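UDP-4-amino-4,6-dideoxy-N-acetyl-beta-L-altrosamine transaminase (Helicobacter pylori, PDB 2FN6) catalyses the second step of pseudaminic acid biosynthesis, a pyridoxal phosphate-dependent transamination that makes an amino sugar nucleotide on the route to flagellin modification. Local coordinates at residues 180-185 and 282-287; 251-256 and 347-352; 257-262 and 353-358. All coordinates share one frame; numbering follows the deposited sequence.

Interaction 1: residues 180-185 and 282-287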
loop_
_atom_site.group_PDB
_atom_site.type_symbol
_atom_site.label_atom_id
_atom_site.label_comp_id
_atom_site.label_asym_id
_atom_site.label_seq_id
_atom_site.Cartn_x
_atom_site.Cartn_y
_atom_site.Cartn_z
ATOM N N HIS A 180 -1.464 -11.546 -3.559
ATOM C CA HIS A 180 -2.623 -11.081 -4.303
ATOM C C HIS A 180 -3.670 -12.216 -4.420
ATOM O O HIS A 180 -3.308 -13.393 -4.480
ATOM C CB HIS A 180 -2.166 -10.582 -5.684
ATOM C CG HIS A 180 -3.285 -10.189 -6.591
ATOM N ND1 HIS A 180 -3.892 -8.950 -6.537
ATOM C CD2 HIS A 180 -3.919 -10.876 -7.569
ATOM C CE1 HIS A 180 -4.851 -8.896 -7.441
ATOM N NE2 HIS A 180 -4.890 -10.052 -8.078
ATOM N N ALA A 181 -4.953 -11.837 -4.442
ATOM C CA ALA A 181 -6.117 -12.746 -4.498
ATOM C C ALA A 181 -5.968 -14.047 -5.268
ATOM O O ALA A 181 -6.447 -15.087 -4.822
ATOM C CB ALA A 181 -7.340 -11.996 -5.023
ATOM N N ILE A 182 -5.330 -14.000 -6.431
ATOM C CA ILE A 182 -5.248 -15.200 -7.264
ATOM C C ILE A 182 -3.888 -15.945 -7.214
ATOM O O ILE A 182 -3.655 -16.883 -7.989
ATOM C CB ILE A 182 -5.716 -14.914 -8.723
ATOM C CG1 ILE A 182 -5.086 -13.649 -9.281
ATOM C CG2 ILE A 182 -7.223 -14.750 -8.773
ATOM C CD1 ILE A 182 -3.903 -13.877 -10.160
ATOM N N LYS A 183 -3.014 -15.523 -6.292
ATOM C CA LYS A 183 -1.678 -16.096 -6.137
ATOM C C LYS A 183 -1.716 -17.433 -5.342
ATOM O O LYS A 183 -2.793 -17.838 -4.864
ATOM C CB LYS A 183 -0.751 -15.084 -5.463
ATOM C CG LYS A 183 -0.419 -13.850 -6.259
ATOM C CD LYS A 183 0.400 -14.101 -7.522
ATOM C CE LYS A 183 0.414 -12.819 -8.365
ATOM N NZ LYS A 183 1.008 -12.971 -9.713
ATOM N N PRO A 184 -0.561 -18.146 -5.231
ATOM C CA PRO A 184 -0.565 -19.439 -4.524
ATOM C C PRO A 184 -1.235 -19.471 -3.144
ATOM O O PRO A 184 -1.987 -20.398 -2.885
ATOM C CB PRO A 184 0.913 -19.823 -4.493
ATOM C CG PRO A 184 1.394 -19.281 -5.781
ATOM C CD PRO A 184 0.768 -17.887 -5.807
ATOM N N ILE A 185 -0.964 -18.490 -2.280
ATOM C CA ILE A 185 -1.804 -18.226 -1.102
ATOM C C ILE A 185 -2.193 -16.747 -1.158
ATOM O O ILE A 185 -1.529 -15.975 -1.849
ATOM C CB ILE A 185 -1.098 -18.556 0.227
ATOM C CG1 ILE A 185 0.188 -17.760 0.387
ATOM C CG2 ILE A 185 -0.819 -20.042 0.333
ATOM C CD1 ILE A 185 0.525 -17.500 1.834
ATOM N N SER A 282 5.133 -24.009 -7.657
ATOM C CA SER A 282 3.889 -23.429 -7.124
ATOM C C SER A 282 2.675 -23.699 -8.011
ATOM O O SER A 282 1.556 -23.775 -7.506
ATOM C CB SER A 282 4.038 -21.922 -6.962
ATOM O OG SER A 282 3.886 -21.288 -8.219
ATOM N N ASN A 283 2.906 -23.851 -9.319
ATOM C CA ASN A 283 1.841 -24.012 -10.321
ATOM C C ASN A 283 0.846 -22.850 -10.312
ATOM O O ASN A 283 -0.352 -23.049 -10.465
ATOM C CB ASN A 283 1.099 -25.346 -10.149
ATOM C CG ASN A 283 1.942 -26.544 -10.557
ATOM O OD1 ASN A 283 2.008 -27.539 -9.833
ATOM N ND2 ASN A 283 2.603 -26.448 -11.707
ATOM N N HIS A 284 1.349 -21.643 -10.091
ATOM C CA HIS A 284 0.539 -20.452 -10.216
ATOM C C HIS A 284 -0.183 -20.375 -11.575
ATOM O O HIS A 284 -1.383 -20.163 -11.606
ATOM C CB HIS A 284 1.364 -19.189 -9.989
ATOM C CG HIS A 284 0.568 -17.937 -10.166
ATOM N ND1 HIS A 284 -0.711 -17.801 -9.672
ATOM C CD2 HIS A 284 0.847 -16.781 -10.810
ATOM C CE1 HIS A 284 -1.177 -16.607 -9.984
ATOM N NE2 HIS A 284 -0.252 -15.968 -10.678
ATOM N N LEU A 285 0.550 -20.551 -12.680
ATOM C CA LEU A 285 -0.047 -20.604 -14.028
ATOM C C LEU A 285 0.107 -21.993 -14.612
ATOM O O LEU A 285 1.005 -22.721 -14.217
ATOM C CB LEU A 285 0.626 -19.613 -15.000
ATOM C CG LEU A 285 0.750 -18.129 -14.681
ATOM C CD1 LEU A 285 1.529 -17.393 -15.797
ATOM C CD2 LEU A 285 -0.614 -17.467 -14.433
ATOM N N TYR A 286 -0.758 -22.348 -15.561
ATOM C CA TYR A 286 -0.560 -23.542 -16.393
ATOM C C TYR A 286 -0.446 -23.104 -17.853
ATOM O O TYR A 286 -1.453 -23.003 -18.553
ATOM C CB TYR A 286 -1.711 -24.529 -16.239
ATOM C CG TYR A 286 -1.517 -25.763 -17.077
ATOM C CD1 TYR A 286 -0.994 -26.927 -16.522
ATOM C CD2 TYR A 286 -1.822 -25.759 -18.441
ATOM C CE1 TYR A 286 -0.791 -28.058 -17.299
ATOM C CE2 TYR A 286 -1.614 -26.883 -19.227
ATOM C CZ TYR A 286 -1.096 -28.023 -18.650
ATOM O OH TYR A 286 -0.898 -29.138 -19.424
ATOM N N PRO A 287 0.775 -22.799 -18.311
ATOM C CA PRO A 287 0.934 -22.277 -19.680
ATOM C C PRO A 287 0.939 -23.332 -20.793
ATOM O O PRO A 287 1.424 -24.450 -20.607
ATOM C CB PRO A 287 2.287 -21.559 -19.627
ATOM C CG PRO A 287 2.725 -21.610 -18.147
ATOM C CD PRO A 287 2.061 -22.840 -17.602
#

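Interaction 2: residues 251-256 and 347-352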
loop_
_atom_site.group_PDB
_atom_site.type_symbol
_atom_site.label_atom_id
_atom_site.label_comp_id
_atom_site.label_asym_id
_atom_site.label_seq_id
_atom_site.Cartn_x
_atom_site.Cartn_y
_atom_site.Cartn_z
ATOM N N GLN A 251 -0.563 -28.784 -4.052
ATOM C CA GLN A 251 -0.763 -30.127 -4.553
ATOM C C GLN A 251 -2.069 -30.250 -5.331
ATOM O O GLN A 251 -2.125 -30.965 -6.332
ATOM C CB GLN A 251 -0.657 -31.162 -3.420
ATOM C CG GLN A 251 -0.856 -32.626 -3.857
ATOM C CD GLN A 251 0.130 -33.094 -4.920
ATOM O OE1 GLN A 251 1.252 -32.582 -5.035
ATOM N NE2 GLN A 251 -0.284 -34.096 -5.698
ATOM N N LYS A 252 -3.109 -29.538 -4.912
ATOM C CA LYS A 252 -4.347 -29.529 -5.696
ATOM C C LYS A 252 -4.149 -28.952 -7.102
ATOM O O LYS A 252 -4.783 -29.406 -8.067
ATOM C CB LYS A 252 -5.475 -28.820 -4.961
ATOM C CG LYS A 252 -5.939 -29.535 -3.694
ATOM C CD LYS A 252 -6.129 -31.042 -3.927
ATOM C CE LYS A 252 -7.566 -31.399 -4.223
ATOM N NZ LYS A 252 -8.307 -31.633 -2.949
ATOM N N ARG A 253 -3.240 -27.989 -7.222
ATOM C CA ARG A 253 -2.928 -27.393 -8.517
ATOM C C ARG A 253 -2.048 -28.310 -9.364
ATOM O O ARG A 253 -2.248 -28.424 -10.584
ATOM C CB ARG A 253 -2.283 -26.016 -8.350
ATOM C CG ARG A 253 -3.214 -24.956 -7.816
ATOM C CD ARG A 253 -2.595 -23.562 -7.918
ATOM N NE ARG A 253 -1.311 -23.498 -7.230
ATOM C CZ ARG A 253 -1.146 -23.166 -5.951
ATOM N NH1 ARG A 253 -2.183 -22.833 -5.193
ATOM N NH2 ARG A 253 0.078 -23.157 -5.430
ATOM N N GLU A 254 -1.082 -28.963 -8.715
ATOM C CA GLU A 254 -0.228 -29.967 -9.359
ATOM C C GLU A 254 -1.092 -31.110 -9.882
ATOM O O GLU A 254 -0.833 -31.657 -10.950
ATOM C CB GLU A 254 0.830 -30.468 -8.367
ATOM C CG GLU A 254 1.621 -31.725 -8.784
ATOM C CD GLU A 254 2.557 -31.503 -9.965
ATOM O OE1 GLU A 254 2.851 -30.334 -10.293
ATOM O OE2 GLU A 254 3.010 -32.507 -10.561
ATOM N N GLU A 255 -2.137 -31.459 -9.141
ATOM C CA GLU A 255 -3.085 -32.468 -9.618
ATOM C C GLU A 255 -3.842 -31.993 -10.866
ATOM O O GLU A 255 -3.978 -32.750 -11.840
ATOM C CB GLU A 255 -4.066 -32.864 -8.513
ATOM C CG GLU A 255 -3.469 -33.767 -7.441
ATOM C CD GLU A 255 -4.424 -34.025 -6.274
ATOM O OE1 GLU A 255 -3.959 -34.563 -5.236
ATOM O OE2 GLU A 255 -5.633 -33.685 -6.385
ATOM N N ALA A 256 -4.318 -30.743 -10.854
ATOM C CA ALA A 256 -4.934 -30.177 -12.051
ATOM C C ALA A 256 -3.957 -30.227 -13.224
ATOM O O ALA A 256 -4.328 -30.667 -14.306
ATOM C CB ALA A 256 -5.444 -28.764 -11.819
ATOM N N LEU A 347 -4.149 -21.308 -19.075
ATOM C CA LEU A 347 -5.428 -21.967 -18.837
ATOM C C LEU A 347 -5.807 -21.949 -17.353
ATOM O O LEU A 347 -4.947 -21.789 -16.492
ATOM C CB LEU A 347 -5.358 -23.423 -19.294
ATOM C CG LEU A 347 -5.095 -23.696 -20.762
ATOM C CD1 LEU A 347 -5.048 -25.189 -20.974
ATOM C CD2 LEU A 347 -6.159 -23.035 -21.623
ATOM N N PRO A 348 -7.097 -22.161 -17.047
ATOM C CA PRO A 348 -7.523 -22.132 -15.654
ATOM C C PRO A 348 -6.755 -23.146 -14.821
ATOM O O PRO A 348 -6.705 -24.326 -15.172
ATOM C CB PRO A 348 -9.000 -22.527 -15.732
ATOM C CG PRO A 348 -9.411 -22.170 -17.125
ATOM C CD PRO A 348 -8.213 -22.457 -17.962
ATOM N N CYS A 349 -6.156 -22.673 -13.734
ATOM C CA CYS A 349 -5.425 -23.523 -12.810
ATOM C C CYS A 349 -5.457 -22.918 -11.399
ATOM O O CYS A 349 -4.871 -21.861 -11.139
ATOM C CB CYS A 349 -3.993 -23.694 -13.300
ATOM S SG CYS A 349 -2.933 -24.612 -12.173
ATOM N N HIS A 350 -6.184 -23.566 -10.501
ATOM C CA HIS A 350 -6.251 -23.134 -9.104
ATOM C C HIS A 350 -6.697 -24.305 -8.246
ATOM O O HIS A 350 -7.118 -25.335 -8.770
ATOM C CB HIS A 350 -7.157 -21.905 -8.910
ATOM C CG HIS A 350 -8.551 -22.077 -9.431
ATOM N ND1 HIS A 350 -9.552 -22.684 -8.703
ATOM C CD2 HIS A 350 -9.115 -21.704 -10.609
ATOM C CE1 HIS A 350 -10.670 -22.679 -9.409
ATOM N NE2 HIS A 350 -10.431 -22.090 -10.568
ATOM N N ALA A 351 -6.612 -24.141 -6.932
ATOM C CA ALA A 351 -6.848 -25.247 -5.997
ATOM C C ALA A 351 -8.300 -25.753 -5.967
ATOM O O ALA A 351 -8.571 -26.851 -5.494
ATOM C CB ALA A 351 -6.404 -24.842 -4.618
ATOM N N ASN A 352 -9.220 -24.950 -6.478
ATOM C CA ASN A 352 -10.647 -25.250 -6.400
ATOM C C ASN A 352 -11.188 -26.019 -7.603
ATOM O O ASN A 352 -12.350 -26.342 -7.625
ATOM C CB ASN A 352 -11.470 -23.961 -6.220
ATOM C CG ASN A 352 -11.525 -23.461 -4.767
ATOM O OD1 ASN A 352 -11.450 -24.235 -3.805
ATOM N ND2 ASN A 352 -11.683 -22.142 -4.615
HETATM O O HOH W 1 -4.927 -21.902 -5.966
#

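Interaction 3: residues 257-262 and 353-358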
loop_
_atom_site.group_PDB
_atom_site.type_symbol
_atom_site.label_atom_id
_atom_site.label_comp_id
_atom_site.label_asym_id
_atom_site.label_seq_id
_atom_site.Cartn_x
_atom_site.Cartn_y
_atom_site.Cartn_z
ATOM N N ALA A 257 -2.713 -29.806 -12.995
ATOM C CA ALA A 257 -1.685 -29.844 -14.036
ATOM C C ALA A 257 -1.541 -31.246 -14.644
ATOM O O ALA A 257 -1.513 -31.410 -15.863
ATOM C CB ALA A 257 -0.349 -29.349 -13.484
ATOM N N LEU A 258 -1.483 -32.253 -13.779
ATOM C CA LEU A 258 -1.303 -33.642 -14.210
ATOM C C LEU A 258 -2.472 -34.210 -15.033
ATOM O O LEU A 258 -2.240 -34.963 -15.973
ATOM C CB LEU A 258 -0.962 -34.544 -13.015
ATOM C CG LEU A 258 0.484 -34.406 -12.515
ATOM C CD1 LEU A 258 0.607 -34.840 -11.047
ATOM C CD2 LEU A 258 1.491 -35.159 -13.416
ATOM N N THR A 259 -3.708 -33.852 -14.680
ATOM C CA THR A 259 -4.871 -34.177 -15.524
ATOM C C THR A 259 -4.739 -33.535 -16.904
ATOM O O THR A 259 -4.978 -34.191 -17.921
ATOM C CB THR A 259 -6.215 -33.730 -14.900
ATOM O OG1 THR A 259 -6.399 -34.352 -13.622
ATOM C CG2 THR A 259 -7.390 -34.111 -15.809
ATOM N N TYR A 260 -4.361 -32.256 -16.939
ATOM C CA TYR A 260 -4.142 -31.564 -18.199
ATOM C C TYR A 260 -3.106 -32.317 -19.029
ATOM O O TYR A 260 -3.372 -32.688 -20.166
ATOM C CB TYR A 260 -3.657 -30.138 -17.966
ATOM C CG TYR A 260 -4.720 -29.091 -17.711
ATOM C CD1 TYR A 260 -5.750 -28.854 -18.628
ATOM C CD2 TYR A 260 -4.660 -28.289 -16.576
ATOM C CE1 TYR A 260 -6.701 -27.873 -18.397
ATOM C CE2 TYR A 260 -5.600 -27.306 -16.342
ATOM C CZ TYR A 260 -6.617 -27.100 -17.252
ATOM O OH TYR A 260 -7.538 -26.115 -17.003
ATOM N N ASP A 261 -1.933 -32.555 -18.448
ATOM C CA ASP A 261 -0.835 -33.231 -19.143
ATOM C C ASP A 261 -1.317 -34.495 -19.822
ATOM O O ASP A 261 -1.121 -34.681 -21.015
ATOM C CB ASP A 261 0.280 -33.584 -18.161
ATOM C CG ASP A 261 1.021 -32.368 -17.657
ATOM O OD1 ASP A 261 0.864 -31.269 -18.245
ATOM O OD2 ASP A 261 1.779 -32.521 -16.676
ATOM N N ARG A 262 -1.955 -35.350 -19.030
ATOM C CA ARG A 262 -2.480 -36.627 -19.473
ATOM C C ARG A 262 -3.275 -36.469 -20.769
ATOM O O ARG A 262 -2.930 -37.072 -21.782
ATOM C CB ARG A 262 -3.357 -37.207 -18.364
ATOM C CG ARG A 262 -3.524 -38.703 -18.381
ATOM C CD ARG A 262 -4.415 -39.146 -17.219
ATOM N NE ARG A 262 -5.820 -38.764 -17.401
ATOM C CZ ARG A 262 -6.522 -38.002 -16.559
ATOM N NH1 ARG A 262 -5.961 -37.521 -15.447
ATOM N NH2 ARG A 262 -7.799 -37.731 -16.820
ATOM N N LEU A 353 -10.352 -26.295 -8.595
ATOM C CA LEU A 353 -10.791 -27.001 -9.794
ATOM C C LEU A 353 -10.761 -28.498 -9.598
ATOM O O LEU A 353 -9.679 -29.067 -9.434
ATOM C CB LEU A 353 -9.866 -26.707 -10.960
ATOM C CG LEU A 353 -9.946 -25.457 -11.809
ATOM C CD1 LEU A 353 -8.901 -25.634 -12.926
ATOM C CD2 LEU A 353 -11.339 -25.211 -12.379
ATOM N N ASN A 354 -11.921 -29.149 -9.661
ATOM C CA ASN A 354 -11.943 -30.607 -9.557
ATOM C C ASN A 354 -11.639 -31.296 -10.881
ATOM O O ASN A 354 -11.563 -30.631 -11.927
ATOM C CB ASN A 354 -13.261 -31.092 -8.961
ATOM C CG ASN A 354 -14.463 -30.691 -9.785
ATOM O OD1 ASN A 354 -14.388 -30.532 -11.011
ATOM N ND2 ASN A 354 -15.595 -30.541 -9.111
ATOM N N LEU A 355 -11.456 -32.622 -10.825
ATOM C CA LEU A 355 -11.152 -33.468 -12.005
ATOM C C LEU A 355 -12.119 -33.234 -13.170
ATOM O O LEU A 355 -11.702 -33.081 -14.319
ATOM C CB LEU A 355 -11.209 -34.950 -11.619
ATOM C CG LEU A 355 -10.301 -36.041 -12.221
ATOM C CD1 LEU A 355 -11.078 -37.346 -12.399
ATOM C CD2 LEU A 355 -9.658 -35.659 -13.528
ATOM N N GLU A 356 -13.411 -33.219 -12.869
ATOM C CA GLU A 356 -14.426 -33.058 -13.902
ATOM C C GLU A 356 -14.219 -31.761 -14.683
ATOM O O GLU A 356 -14.137 -31.776 -15.912
ATOM C CB GLU A 356 -15.820 -33.105 -13.287
ATOM C CG GLU A 356 -16.948 -32.983 -14.308
ATOM C CD GLU A 356 -18.304 -32.805 -13.649
ATOM O OE1 GLU A 356 -18.779 -31.646 -13.576
ATOM O OE2 GLU A 356 -18.879 -33.823 -13.191
ATOM N N SER A 357 -14.110 -30.646 -13.969
ATOM C CA SER A 357 -13.883 -29.365 -14.624
ATOM C C SER A 357 -12.617 -29.361 -15.486
ATOM O O SER A 357 -12.639 -28.856 -16.605
ATOM C CB SER A 357 -13.858 -28.231 -13.608
ATOM O OG SER A 357 -14.999 -28.292 -12.775
ATOM N N VAL A 358 -11.526 -29.934 -14.984
ATOM C CA VAL A 358 -10.276 -29.939 -15.755
ATOM C C VAL A 358 -10.451 -30.775 -17.001
ATOM O O VAL A 358 -10.038 -30.356 -18.084
ATOM C CB VAL A 358 -9.026 -30.416 -14.954
ATOM C CG1 VAL A 358 -7.785 -30.264 -15.800
ATOM C CG2 VAL A 358 -8.850 -29.613 -13.683
#

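Interaction 1: residues 180-185 and 282-287
Ser282 opens the contact by packing its CB against Pro184 CG, 3.9 Å away. Its OG is turned back into its own chain, between the backbone N and the carbonyl carbon (chi1 79°). There Ser282 OG accepts from His284 N at 3.2 Å, which makes an ST turn. The same hydroxyl is also hydrogen-bonded to the backbone O of His157. The turn brings the next main partner, His284, up to the 180-185 loop.

His284 carries most of the contact. Its CG stands anti to the backbone N (chi1 178°), and the imidazole reaches in beside Lys183. Lys183 CD lies over one face of the His284 ring, 4.0 Å from the centroid and 26° off the normal. This is a CH-pi contact, offset toward the rim on the NE2 and CE1 side. Lys183 reaches this face through a bend at chi2. Lys183 NZ ends 3.4 Å from His284 NE2. At the ring edge, near the plane, Ile182 O lies 3.2 Å from His284 CE1. Ile182 O is hydrogen-bonded to Ser7 OG. Ile182 CD1 touches the same carbon, His284 CE1, from 3.9 Å. Pro184 CD approaches ND1 obliquely.

Leu285 then covers the opposite face of the imidazole with its CD2. The ring thus has Lys183 CD on one face and Leu285 CD2 on the other, with Ile182 O beside its edge. His157 meets it edge-to-face.

Lys183 is the lysine that forms the Schiff base with pyridoxal phosphate. Here its side chain lies about 6 Å (nearest atoms) from a bound phosphate ion. The contact therefore lies in the active site. With NE2 near the lysine amine and CD packed on its face, the His284 imidazole belongs to the immediate surroundings of the cofactor-binding lysine.

Interaction 2: residues 251-256 and 347-352
Arg253 lies across the backbone of the 347-352 loop with its aliphatic part, while Lys252 and Ala351 meet through their CB atoms. This is helix-on-loop packing. The loop leaves edge strand 344-347 of the three-stranded antiparallel sheet (270-272, 286-290, 344-347) and runs to helix 355-370. Helix 246-264 covers it.

The closest CA atoms are those of Lys252 and Ala351, 5.0 Å apart. Lys252 CB sits 3.7 Å from Ala351 O and 4.1 Å from Ala351 CB. The lysine chain then bends repeatedly and leads its amine away from the loop.

Arg253 lays CG and CD over the His350-Ala351 peptide. Its CG is anti to the carbonyl carbon (chi1 -69°), which puts it there. Arg253 CG is 3.6 Å from His350 C and equally close to Ala351 N. CD continues over His350 CA. One step back, Arg253 CB touches Cys349 SG at 4.1 Å. The sulfur is anti to its own backbone N (chi1 175°) and lies beside the helix.

After CD the chain bends at chi3 and carries the guanidinium back from the loop, toward Ser282 and Pro184. NH2 is hydrogen-bonded to Ser282 O, and NH1 makes a weak bond to Pro184 O. Arg253 thus links 282-287 firmly, and 180-185 weakly, with this connection.

No direct hydrogen bond links the two segments. One water accepts from both sides instead, 3.0 Å from Arg253 NH1 and 3.0 Å from Ala351 N.

Interaction 3: residues 257-262 and 353-358
Asn354 OD1 is gripped by two donors from Ser357, within the segment that packs on Thr259 and Tyr260. Ser357 N reaches Asn354 OD1 at 3.0 Å, nearly in line with the carbonyl bond. Ser357 OG reaches Asn354 OD1 at 2.9 Å, from 38° above the carbonyl plane. Asn354 is the N-cap of helix 355-370, and the two bonds hold its amide over the first turn.

That turn presents Val358 to helix 246-264. Val358 CG1 sits over the centre of the Tyr260 ring, 3.5 Å from the centroid and only 3° off the normal. It is a CH-pi contact with a methyl group over the middle of the face. CG1 is anti to the valine N (chi1 -175°), which aims it at the ring. The phenol hydroxyl is hydrogen-bonded to Pro348 O, so the ring is fixed at its far end too.

Helix 355-370 follows edge strand 344-347 and its loop, and packs with its first turn on helix 246-264. Beside the tyrosine, Thr259 CG2 meets Val358 CG1 at 3.9 Å and Leu355 CD2 at 3.6 Å. Leu355 crosses Thr259 at about a right angle. Leu355 CD2 also lies 3.5 Å from Thr259 OG1, which makes a weak hydrogen bond to Glu255 O. At the exposed rim, Leu355 CD2 touches the edge of the Arg262 guanidinium, 4.3 Å from Arg262 NH2.

Overall arrangement
From the N terminus, the chain passes 180-185 and then helix 246-264, which supplies 251-256 and 257-262. Interaction 1 closes a loop of 96 residues when 282-287 returns to the lysine loop. Interactions 2 and 3 close loops of 90 residues each, at 347-352 and 353-358. The three contacts cross in sequence and none nests in another. Interactions 2 and 3 follow one another directly in sequence on both sides, with centres about 7 Å apart. Interaction 1 is tied to interaction 2 through Arg253 and the strand pairing of Tyr286 with Leu347. Tyr286 OH reaches Asp261 of interaction 3. Together they connect the cofactor lysine loop, the three-stranded sheet and helices 246-264 and 355-370.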